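Local coordinates for carbohydrate kinase, pfkB family (Enterococcus faecalis, PDB 3KTN), which probably phosphorylates a sugar acid, perhaps 2-keto-3-deoxygluconate, as a magnesium-binding kinase of the PfkB (ribokinase-like) family, at residues L40-A45 with G315-T320. Sequence-based numbering, arbitrary orientation.
Sequences LLANLA and GDIPLT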
loop_
_atom_site.group_PDB
_atom_site.type_symbol
_atom_site.label_atom_id
_atom_site.label_comp_id
_atom_site.label_asym_id
_atom_site.label_seq_id
_atom_site.Cartn_x
_atom_site.Cartn_y
_atom_site.Cartn_z
ATOM N N LEU A 40 -5.185 26.327 9.250
ATOM C CA LEU A 40 -4.644 27.546 9.828
ATOM C C LEU A 40 -3.931 27.286 11.150
ATOM O O LEU A 40 -2.742 27.585 11.292
ATOM C CB LEU A 40 -5.766 28.566 10.051
ATOM C CG LEU A 40 -5.300 29.909 10.627
ATOM C CD1 LEU A 40 -4.335 30.567 9.645
ATOM C CD2 LEU A 40 -6.498 30.819 10.893
ATOM N N LEU A 41 -4.658 26.735 12.115
ATOM C CA LEU A 41 -4.085 26.465 13.427
ATOM C C LEU A 41 -2.918 25.475 13.390
ATOM O O LEU A 41 -1.956 25.611 14.161
ATOM C CB LEU A 41 -5.169 25.959 14.381
ATOM C CG LEU A 41 -6.351 26.906 14.621
ATOM C CD1 LEU A 41 -7.236 26.329 15.718
ATOM C CD2 LEU A 41 -5.846 28.299 15.003
ATOM N N ALA A 42 -3.001 24.486 12.500
ATOM C CA ALA A 42 -1.941 23.487 12.378
ATOM C C ALA A 42 -0.634 24.161 11.980
ATOM O O ALA A 42 0.414 23.897 12.567
ATOM C CB ALA A 42 -2.318 22.429 11.335
ATOM N N ASN A 43 -0.698 25.038 10.982
ATOM C CA ASN A 43 0.497 25.733 10.525
ATOM C C ASN A 43 1.030 26.661 11.619
ATOM O O ASN A 43 2.235 26.710 11.865
ATOM C CB ASN A 43 0.201 26.541 9.259
ATOM C CG ASN A 43 1.457 26.859 8.473
ATOM O OD1 ASN A 43 2.576 26.675 8.965
ATOM N ND2 ASN A 43 1.285 27.339 7.248
ATOM N N LEU A 44 0.132 27.401 12.268
ATOM C CA LEU A 44 0.530 28.311 13.344
ATOM C C LEU A 44 1.147 27.530 14.517
ATOM O O LEU A 44 2.085 28.002 15.159
ATOM C CB LEU A 44 -0.678 29.130 13.816
ATOM C CG LEU A 44 -1.203 30.157 12.803
ATOM C CD1 LEU A 44 -2.467 30.825 13.330
ATOM C CD2 LEU A 44 -0.122 31.196 12.525
ATOM N N ALA A 45 0.625 26.337 14.795
ATOM C CA ALA A 45 1.179 25.521 15.875
ATOM C C ALA A 45 2.588 25.089 15.467
ATOM O O ALA A 45 3.491 25.002 16.300
ATOM C CB ALA A 45 0.296 24.298 16.133
ATOM N N GLY A 315 -1.869 17.225 0.394
ATOM C CA GLY A 315 -2.883 17.443 1.416
ATOM C C GLY A 315 -3.068 18.903 1.788
ATOM O O GLY A 315 -2.227 19.747 1.464
ATOM N N ASP A 316 -4.169 19.191 2.480
ATOM C CA ASP A 316 -4.534 20.551 2.906
ATOM C C ASP A 316 -3.676 21.196 3.986
ATOM O O ASP A 316 -3.486 22.415 3.992
ATOM C CB ASP A 316 -5.968 20.587 3.443
ATOM C CG ASP A 316 -6.990 20.107 2.443
ATOM O OD1 ASP A 316 -8.002 20.812 2.267
ATOM O OD2 ASP A 316 -6.799 19.028 1.845
ATOM N N ILE A 317 -3.198 20.387 4.923
ATOM C CA ILE A 317 -2.419 20.905 6.042
ATOM C C ILE A 317 -1.038 21.422 5.679
ATOM O O ILE A 317 -0.201 20.672 5.183
ATOM C CB ILE A 317 -2.236 19.840 7.150
ATOM C CG1 ILE A 317 -3.564 19.128 7.443
ATOM C CG2 ILE A 317 -1.714 20.506 8.419
ATOM C CD1 ILE A 317 -4.606 20.002 8.086
ATOM N N PRO A 318 -0.781 22.718 5.930
ATOM C CA PRO A 318 0.520 23.333 5.634
ATOM C C PRO A 318 1.433 23.003 6.812
ATOM O O PRO A 318 1.360 23.647 7.865
ATOM C CB PRO A 318 0.206 24.836 5.573
ATOM C CG PRO A 318 -1.306 24.900 5.431
ATOM C CD PRO A 318 -1.774 23.747 6.272
ATOM N N LEU A 319 2.267 21.984 6.639
ATOM C CA LEU A 319 3.187 21.537 7.680
ATOM C C LEU A 319 4.575 22.142 7.474
ATOM O O LEU A 319 5.523 21.441 7.097
ATOM C CB LEU A 319 3.270 20.006 7.662
ATOM C CG LEU A 319 1.949 19.260 7.913
ATOM C CD1 LEU A 319 2.074 17.821 7.468
ATOM C CD2 LEU A 319 1.582 19.326 9.383
ATOM N N THR A 320 4.683 23.446 7.720
ATOM C CA THR A 320 5.942 24.165 7.563
ATOM C C THR A 320 6.391 24.798 8.876
ATOM O O THR A 320 5.593 24.988 9.790
ATOM C CB THR A 320 5.824 25.287 6.493
ATOM O OG1 THR A 320 4.745 26.170 6.832
ATOM C CG2 THR A 320 5.565 24.685 5.119
#
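A42 opens the contact: its CB meets CG2 of I317 at 3.5 Å. That methyl branch lies anti to the I317 backbone N, which brings it to A42.

N43 follows and makes most of the contact. Its CG is anti to the backbone N (chi1 -159°), and the side chain crosses the P318 ring at about a right angle. The backbone O of P318 sits 3.5 Å from N43 CA, a weak CH...O contact. N43 CG is 3.3 Å from the same oxygen. The end of the amide lies beside P318 CB and T320 OG1, but its O and N are probably interchanged in the model. T320 OG1 is hydrogen-bonded to N306 OD1 of helix 296-310. A281 and A284 of helix 278-291 pack against N43.

The contact joins helix 36-46 to the loop between helices 296-310 and 322-330. This loop runs by the magnesium site: the side chain of P318 is about 6 Å from the bound ion, and G315 N is hydrogen-bonded to OD2 of D274, a residue of that site. The chemistry is mixed: a small methyl contact beside a buried amide among polar groups. If the amide is turned over, its NH2 may donate to P318 O or T320 OG1.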